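Local coordinates for endoglucanase, glycoside hydrolase family 5 protein (Cytophaga hutchinsonii, PDB 5IHS) that probably hydrolyses internal beta-1,4-glucosidic bonds of cellulose as a family 5 endoglucanase, one of the periplasmic enzymes needed for growth on crystalline cellulose, at residues Ile153-Val157 against Asp186-Val192; Lys103-Met107 against Glu142-Tyr147. All coordinates share one frame; numbering follows the deposited sequence.

Interaction 1 of 2, residues Ile153-Val157 against Asp186-Val192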
ATOM      1  N   ILE A 153       1.539   6.186  10.304  1.00  7.80           N
ATOM      2  CA  ILE A 153       1.444   6.727   8.947  1.00  8.08           C
ATOM      3  C   ILE A 153       2.583   6.229   8.066  1.00  7.40           C
ATOM      4  O   ILE A 153       3.757   6.340   8.431  1.00  8.01           O
ATOM      5  CB  ILE A 153       1.479   8.263   8.985  1.00  9.90           C
ATOM      6  CG1 ILE A 153       0.501   8.854  10.017  1.00 11.50           C
ATOM      7  CG2 ILE A 153       1.305   8.833   7.573  1.00 10.63           C
ATOM      8  CD1 ILE A 153      -0.931   8.566   9.735  1.00 11.66           C
ATOM      9  N   ILE A 154       2.224   5.782   6.863  1.00  7.12           N
ATOM     10  CA  ILE A 154       3.135   5.506   5.755  1.00  7.05           C
ATOM     11  C   ILE A 154       2.608   6.291   4.553  1.00  6.45           C
ATOM     12  O   ILE A 154       1.410   6.241   4.259  1.00  7.62           O
ATOM     13  CB  ILE A 154       3.160   3.994   5.436  1.00  7.01           C
ATOM     14  CG1 ILE A 154       3.626   3.189   6.658  1.00  8.00           C
ATOM     15  CG2 ILE A 154       4.031   3.708   4.214  1.00  7.66           C
ATOM     16  CD1 ILE A 154       3.299   1.711   6.567  1.00  8.97           C
ATOM     17  N   TYR A 155       3.482   7.045   3.883  1.00  6.64           N
ATOM     18  CA  TYR A 155       3.082   7.833   2.723  1.00  6.58           C
ATOM     19  C   TYR A 155       3.458   7.104   1.438  1.00  6.63           C
ATOM     20  O   TYR A 155       4.551   6.546   1.339  1.00  8.80           O
ATOM     21  CB  TYR A 155       3.768   9.198   2.721  1.00  7.32           C
ATOM     22  CG  TYR A 155       3.553  10.008   3.973  1.00  7.31           C
ATOM     23  CD1 TYR A 155       2.450  10.833   4.113  1.00  7.96           C
ATOM     24  CD2 TYR A 155       4.462   9.960   5.014  1.00  7.79           C
ATOM     25  CE1 TYR A 155       2.261  11.587   5.260  1.00  9.16           C
ATOM     26  CE2 TYR A 155       4.284  10.714   6.165  1.00  8.35           C
ATOM     27  CZ  TYR A 155       3.185  11.524   6.281  1.00  8.93           C
ATOM     28  OH  TYR A 155       2.969  12.274   7.417  1.00 10.00           O
ATOM     29  N   GLU A 156       2.578   7.146   0.434  1.00  6.18           N
ATOM     30  CA  GLU A 156       2.830   6.547  -0.879  1.00  6.05           C
ATOM     31  C   GLU A 156       2.527   7.626  -1.918  1.00  6.10           C
ATOM     32  O   GLU A 156       1.370   7.940  -2.205  1.00  6.52           O
ATOM     33  CB  GLU A 156       2.001   5.277  -1.054  1.00  5.81           C
ATOM     34  CG  GLU A 156       2.145   4.655  -2.433  1.00  6.44           C
ATOM     35  CD  GLU A 156       1.348   3.378  -2.617  1.00  6.49           C
ATOM     36  OE1 GLU A 156       0.546   3.014  -1.727  1.00  6.96           O
ATOM     37  OE2 GLU A 156       1.544   2.719  -3.679  1.00  6.62           O
ATOM     38  N   VAL A 157       3.589   8.230  -2.465  1.00  6.14           N
ATOM     39  CA  VAL A 157       3.446   9.501  -3.182  1.00  6.17           C
ATOM     40  C   VAL A 157       3.066   9.383  -4.651  1.00  6.30           C
ATOM     41  O   VAL A 157       2.677  10.394  -5.252  1.00  7.15           O
ATOM     42  CB  VAL A 157       4.710  10.371  -3.038  1.00  7.60           C
ATOM     43  CG1 VAL A 157       4.954  10.708  -1.567  1.00  8.29           C
ATOM     44  CG2 VAL A 157       5.934   9.710  -3.662  1.00  8.65           C
ATOM     45  N   ASP A 186       6.993  15.875   9.086  1.00 12.14           N
ATOM     46  CA  ASP A 186       7.053  14.472   9.487  1.00 11.53           C
ATOM     47  C   ASP A 186       8.466  14.005   9.182  1.00 12.01           C
ATOM     48  O   ASP A 186       8.800  13.724   8.028  1.00 12.39           O
ATOM     49  CB  ASP A 186       6.022  13.646   8.739  1.00 11.15           C
ATOM     50  CG  ASP A 186       5.951  12.223   9.241  1.00 10.93           C
ATOM     51  OD1 ASP A 186       6.996  11.699   9.699  1.00 12.18           O
ATOM     52  OD2 ASP A 186       4.842  11.632   9.177  1.00 11.05           O
ATOM     53  N   THR A 187       9.301  13.940  10.214  1.00 13.26           N
ATOM     54  CA  THR A 187      10.726  13.786   9.963  1.00 15.52           C
ATOM     55  C   THR A 187      11.127  12.355   9.634  1.00 14.55           C
ATOM     56  O   THR A 187      12.111  12.163   8.910  1.00 15.45           O
ATOM     57  CB  THR A 187      11.549  14.316  11.136  1.00 19.58           C
ATOM     58  OG1 THR A 187      11.268  13.553  12.312  1.00 22.35           O
ATOM     59  CG2 THR A 187      11.207  15.759  11.405  1.00 20.17           C
ATOM     60  N   THR A 188      10.410  11.335  10.130  1.00 13.57           N
ATOM     61  CA  THR A 188      10.894   9.963   9.963  1.00 13.21           C
ATOM     62  C   THR A 188       9.922   8.931   9.413  1.00 11.15           C
ATOM     63  O   THR A 188      10.383   7.839   9.068  1.00 11.34           O
ATOM     64  CB  THR A 188      11.461   9.399  11.275  1.00 15.74           C
ATOM     65  OG1 THR A 188      10.414   9.279  12.242  1.00 17.88           O
ATOM     66  CG2 THR A 188      12.578  10.282  11.813  1.00 16.36           C
ATOM     67  N   ASN A 189       8.619   9.198   9.316  1.00  9.39           N
ATOM     68  CA  ASN A 189       7.750   8.132   8.829  1.00  8.91           C
ATOM     69  C   ASN A 189       8.121   7.754   7.394  1.00  8.18           C
ATOM     70  O   ASN A 189       8.630   8.566   6.614  1.00  8.94           O
ATOM     71  CB  ASN A 189       6.282   8.526   8.938  1.00  9.36           C
ATOM     72  CG  ASN A 189       5.762   8.447  10.369  1.00 10.44           C
ATOM     73  OD1 ASN A 189       6.213   7.612  11.179  1.00 11.80           O
ATOM     74  ND2 ASN A 189       4.804   9.305  10.690  1.00 11.17           N
ATOM     75  N   ILE A 190       7.870   6.492   7.054  1.00  7.72           N
ATOM     76  CA  ILE A 190       8.293   5.948   5.774  1.00  7.67           C
ATOM     77  C   ILE A 190       7.530   6.589   4.623  1.00  6.81           C
ATOM     78  O   ILE A 190       6.314   6.811   4.693  1.00  7.30           O
ATOM     79  CB  ILE A 190       8.134   4.419   5.798  1.00  8.14           C
ATOM     80  CG1 ILE A 190       9.150   3.807   6.775  1.00  9.86           C
ATOM     81  CG2 ILE A 190       8.301   3.823   4.388  1.00  8.62           C
ATOM     82  CD1 ILE A 190       9.038   2.329   6.968  1.00 11.04           C
ATOM     83  N   ILE A 191       8.257   6.844   3.536  1.00  6.71           N
ATOM     84  CA  ILE A 191       7.694   7.300   2.276  1.00  6.45           C
ATOM     85  C   ILE A 191       8.056   6.272   1.209  1.00  6.58           C
ATOM     86  O   ILE A 191       9.235   5.931   1.051  1.00  7.24           O
ATOM     87  CB  ILE A 191       8.223   8.697   1.901  1.00  7.13           C
ATOM     88  CG1 ILE A 191       7.924   9.716   3.009  1.00  7.92           C
ATOM     89  CG2 ILE A 191       7.638   9.133   0.576  1.00  8.47           C
ATOM     90  CD1 ILE A 191       8.671  11.034   2.841  1.00  8.75           C
ATOM     91  N   VAL A 192       7.039   5.789   0.487  1.00  6.24           N
ATOM     92  CA  VAL A 192       7.195   4.761  -0.541  1.00  6.23           C
ATOM     93  C   VAL A 192       6.989   5.425  -1.896  1.00  5.93           C
ATOM     94  O   VAL A 192       5.992   6.132  -2.098  1.00  6.24           O
ATOM     95  CB  VAL A 192       6.193   3.605  -0.360  1.00  6.96           C
ATOM     96  CG1 VAL A 192       6.500   2.486  -1.341  1.00  7.41           C
ATOM     97  CG2 VAL A 192       6.162   3.090   1.090  1.00  7.85           C
TER
HETATM   98  O   HOH W   1       6.136   4.899   8.685  1.00  8.17           O
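The carboxylate of Asp186 meets the Tyr155 ring at its edge, with OD2 in the ring plane and the two flat groups turned 76° apart. One face of the ring carries Ile153 CG2, 3.5 Å above the plane and offset toward the rim, while Ile191 CG1 approaches CD2 obliquely. With CG anti to the backbone N (chi1 -174°), Asp186 holds its carboxylate out toward the Tyr155 hydroxyl, and Tyr155 OH donates to Asp186 OD2 at 2.6 Å, arriving on the anti side. The syn lone pair of the same oxygen takes a second bond, from Asn189 ND2 at 2.8 Å, and OD1 accepts from the backbone N of Asn189, an Asx motif that ties down the turn before the strand. Asn189 ND2 also bonds to Ile150 O. With a leucine in place of Asp186, the buried Tyr155 hydroxyl would probably lose its acceptor and the turn its Asx bond.

The two segments belong to one beta-alpha-beta unit of the TIM barrel, in which strands 153-156 and 191-193 lie parallel and helix 167-185 makes the crossover. Tyr155 N donates to Ile190 O (3.0 Å), Val192 N to Tyr155 O (2.7 Å) and Val157 N to Val192 O (3.2 Å). At the N-terminal end of the pairing, where the backbones stand farther apart, a water accepts from Ile190 N and donates to Ile153 O. Tyr155 and Ile191 point toward the helical layer, where both touch Ile182. Glu156 and Val192 point to the other face, into the barrel; the Glu156 carboxylate bonds to Thr247 and forms a salt bridge with Arg85. On that side Ile154 CG2 meets Val192 CG2 at 3.8 Å.

Interaction 2 of 2, residues Lys103-Met107 against Glu142-Tyr147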
ATOM      1  N   LYS A 103     -10.088  13.852   0.191  1.00  9.62           N
ATOM      2  CA  LYS A 103      -9.246  13.931   1.376  1.00  9.95           C
ATOM      3  C   LYS A 103     -10.011  13.492   2.618  1.00  9.18           C
ATOM      4  O   LYS A 103      -9.444  12.845   3.502  1.00  9.88           O
ATOM      5  CB  LYS A 103      -8.725  15.361   1.521  1.00 12.77           C
ATOM      6  CG  LYS A 103      -7.882  15.658   2.743  1.00 17.45           C
ATOM      7  CD  LYS A 103      -7.578  17.166   2.791  1.00 21.61           C
ATOM      8  CE  LYS A 103      -7.075  17.641   4.152  1.00 24.51           C
ATOM      9  NZ  LYS A 103      -6.856  19.108   4.237  1.00 25.82           N
ATOM     10  N   MET A 104     -11.305  13.824   2.700  1.00  8.84           N
ATOM     11  CA  MET A 104     -12.108  13.402   3.843  1.00  9.61           C
ATOM     12  C   MET A 104     -12.127  11.884   3.973  1.00  9.15           C
ATOM     13  O   MET A 104     -11.999  11.345   5.081  1.00  9.27           O
ATOM     14  CB  MET A 104     -13.536  13.941   3.695  1.00 11.40           C
ATOM     15  CG  MET A 104     -14.491  13.507   4.796  1.00 13.85           C
ATOM     16  SD  MET A 104     -16.230  13.764   4.393  1.00 16.88           S
ATOM     17  CE  MET A 104     -16.458  12.529   3.101  1.00 19.52           C
ATOM     18  N   LYS A 105     -12.312  11.174   2.851  1.00  8.55           N
ATOM     19  CA  LYS A 105     -12.348   9.714   2.878  1.00  8.73           C
ATOM     20  C   LYS A 105     -11.025   9.149   3.370  1.00  8.15           C
ATOM     21  O   LYS A 105     -10.999   8.192   4.157  1.00  8.47           O
ATOM     22  CB  LYS A 105     -12.650   9.167   1.482  1.00  9.76           C
ATOM     23  CG  LYS A 105     -14.024   9.486   0.959  1.00 11.23           C
ATOM     24  CD  LYS A 105     -14.121   9.140  -0.518  1.00 12.56           C
ATOM     25  CE  LYS A 105     -15.445   9.547  -1.111  1.00 13.18           C
ATOM     26  NZ  LYS A 105     -15.408   9.422  -2.576  1.00 11.67           N
ATOM     27  N   VAL A 106      -9.911   9.701   2.881  1.00  8.29           N
ATOM     28  CA  VAL A 106      -8.597   9.269   3.352  1.00  8.42           C
ATOM     29  C   VAL A 106      -8.474   9.478   4.854  1.00  8.11           C
ATOM     30  O   VAL A 106      -8.036   8.583   5.588  1.00  7.73           O
ATOM     31  CB  VAL A 106      -7.484  10.011   2.590  1.00  8.86           C
ATOM     32  CG1 VAL A 106      -6.119   9.738   3.210  1.00  9.38           C
ATOM     33  CG2 VAL A 106      -7.488   9.641   1.127  1.00  9.82           C
ATOM     34  N   MET A 107      -8.836  10.671   5.327  1.00  8.08           N
ATOM     35  CA  MET A 107      -8.679  10.974   6.743  1.00  8.72           C
ATOM     36  C   MET A 107      -9.563  10.092   7.612  1.00  8.32           C
ATOM     37  O   MET A 107      -9.175   9.745   8.731  1.00  8.52           O
ATOM     38  CB  MET A 107      -8.950  12.451   7.004  1.00  9.35           C
ATOM     39  CG  MET A 107      -7.875  13.352   6.416  1.00 10.65           C
ATOM     40  SD  MET A 107      -7.993  15.068   6.906  1.00 13.63           S
ATOM     41  CE  MET A 107      -9.578  15.498   6.209  1.00 15.00           C
ATOM     42  N   GLU A 142      -0.466  18.897   3.781  1.00 10.30           N
ATOM     43  CA  GLU A 142      -1.597  18.891   4.708  1.00 10.41           C
ATOM     44  C   GLU A 142      -1.618  17.622   5.548  1.00  9.97           C
ATOM     45  O   GLU A 142      -1.851  17.673   6.764  1.00 10.25           O
ATOM     46  CB  GLU A 142      -2.900  19.016   3.930  1.00 11.98           C
ATOM     47  CG  GLU A 142      -3.084  20.379   3.339  1.00 15.93           C
ATOM     48  CD  GLU A 142      -4.310  20.488   2.467  1.00 18.97           C
ATOM     49  OE1 GLU A 142      -5.106  19.528   2.428  1.00 20.48           O
ATOM     50  OE2 GLU A 142      -4.478  21.547   1.823  1.00 20.61           O
ATOM     51  N   MET A 143      -1.392  16.469   4.918  1.00  9.44           N
ATOM     52  CA  MET A 143      -1.414  15.216   5.658  1.00  9.61           C
ATOM     53  C   MET A 143      -0.276  15.158   6.663  1.00  9.50           C
ATOM     54  O   MET A 143      -0.472  14.726   7.804  1.00  9.73           O
ATOM     55  CB  MET A 143      -1.357  14.025   4.691  1.00 10.08           C
ATOM     56  CG  MET A 143      -2.571  13.864   3.771  1.00 11.70           C
ATOM     57  SD  MET A 143      -4.128  13.623   4.641  1.00 13.79           S
ATOM     58  CE  MET A 143      -4.736  15.271   4.568  1.00 16.49           C
ATOM     59  N   ALA A 144       0.921  15.576   6.252  1.00  9.30           N
ATOM     60  CA  ALA A 144       2.070  15.541   7.145  1.00  9.86           C
ATOM     61  C   ALA A 144       1.912  16.531   8.293  1.00 10.37           C
ATOM     62  O   ALA A 144       2.299  16.237   9.427  1.00 10.59           O
ATOM     63  CB  ALA A 144       3.339  15.820   6.345  1.00 10.21           C
ATOM     64  N   LYS A 145       1.347  17.708   8.030  1.00  9.66           N
ATOM     65  CA  LYS A 145       1.137  18.656   9.122  1.00 10.76           C
ATOM     66  C   LYS A 145       0.167  18.088  10.151  1.00 11.22           C
ATOM     67  O   LYS A 145       0.358  18.258  11.360  1.00 12.88           O
ATOM     68  CB  LYS A 145       0.640  19.993   8.576  1.00 12.92           C
ATOM     69  CG  LYS A 145       0.543  21.083   9.651  1.00 15.44           C
ATOM     70  CD  LYS A 145       0.209  22.457   9.073  1.00 18.58           C
ATOM     71  CE  LYS A 145       0.214  23.527  10.163  1.00 22.12           C
ATOM     72  NZ  LYS A 145      -0.119  24.897   9.665  1.00 24.38           N
ATOM     73  N   LYS A 146      -0.881  17.413   9.692  1.00 10.49           N
ATOM     74  CA  LYS A 146      -1.881  16.899  10.621  1.00 11.79           C
ATOM     75  C   LYS A 146      -1.394  15.652  11.347  1.00 11.36           C
ATOM     76  O   LYS A 146      -1.607  15.516  12.558  1.00 12.83           O
ATOM     77  CB  LYS A 146      -3.177  16.596   9.873  1.00 12.96           C
ATOM     78  CG  LYS A 146      -4.279  16.060  10.787  1.00 14.50           C
ATOM     79  CD  LYS A 146      -5.640  16.080  10.120  1.00 15.54           C
ATOM     80  CE  LYS A 146      -6.763  15.680  11.087  1.00 15.84           C
ATOM     81  NZ  LYS A 146      -8.034  15.439  10.369  1.00 16.01           N
ATOM     82  N   TYR A 147      -0.752  14.731  10.633  1.00 10.37           N
ATOM     83  CA  TYR A 147      -0.454  13.413  11.173  1.00 10.57           C
ATOM     84  C   TYR A 147       1.035  13.178  11.412  1.00 10.80           C
ATOM     85  O   TYR A 147       1.423  12.058  11.761  1.00 11.52           O
ATOM     86  CB  TYR A 147      -1.014  12.346  10.232  1.00 11.32           C
ATOM     87  CG  TYR A 147      -2.523  12.380  10.087  1.00 12.00           C
ATOM     88  CD1 TYR A 147      -3.342  12.013  11.138  1.00 12.03           C
ATOM     89  CD2 TYR A 147      -3.125  12.771   8.902  1.00 13.29           C
ATOM     90  CE1 TYR A 147      -4.724  12.022  11.011  1.00 12.94           C
ATOM     91  CE2 TYR A 147      -4.500  12.787   8.764  1.00 14.48           C
ATOM     92  CZ  TYR A 147      -5.300  12.418   9.824  1.00 14.27           C
ATOM     93  OH  TYR A 147      -6.679  12.442   9.670  1.00 16.01           O
TER
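Lys103 runs out fully extended, CG anti to the backbone N (chi1 177°), and this carries its ammonium group across to Glu142 on the other helix. Met143 instead bends at chi2 (-60°) and chi3, which turns its methyl toward the lysine chain. The two side chains slide past each other in opposite directions, and Met143 CE presses on Lys103 CE at 3.4 Å, tighter than usual for two carbons. Beyond it, Lys103 NZ forms a salt bridge with Glu142 OE1 at 2.6 Å, reaching the oxygen from above the carboxylate plane.

One turn further along, Met107 lies among three side chains of the other helix. Its sulfur packs against the Met143 methyl. It crosses Lys146 at about a right angle, with SD 3.5 Å from Lys146 NZ. Tyr147 is crossed in the same way, Met107 CB coming to 3.5 Å from Tyr147 OH. Met107 CG lies at the edge of the tyrosine ring, and Lys146 CG sits over the centre of one ring face, 3.7 Å above the plane. The hydroxyl of Tyr147 bonds to Asn111, on the same helix as Met107, and receives only a weak bond from Lys146 NZ.

The segment axes approach to 12.5 Å at an angle of 34°, so long side chains rather than backbones make the contact. Such roughly parallel packing of helices 99-116 and 133-147, successive members of the outer layer, is characteristic of a TIM barrel.

Along the chain the two contacts come in series: interaction 2 is complete at the end of helix 133-147, and strand 153-156 then opens interaction 1. Their centres are 12 Å apart. Interaction 2 pairs two neighbouring helices of the outer layer, whereas interaction 1 pairs two neighbouring strands of the barrel wall. Helix 133-147 packs directly on the strand that follows it: Tyr155 OH lies 3.4 Å from Ala144 CA, and Ile153 CG1 lies 3.8 Å from Tyr147 O. Asp186 CB also approaches Ala144 CB, at 4.2 Å. With Ala144 and Tyr147 against strand 153-156, this helix connects the contact in the outer layer with the one in the wall of the cellulase barrel.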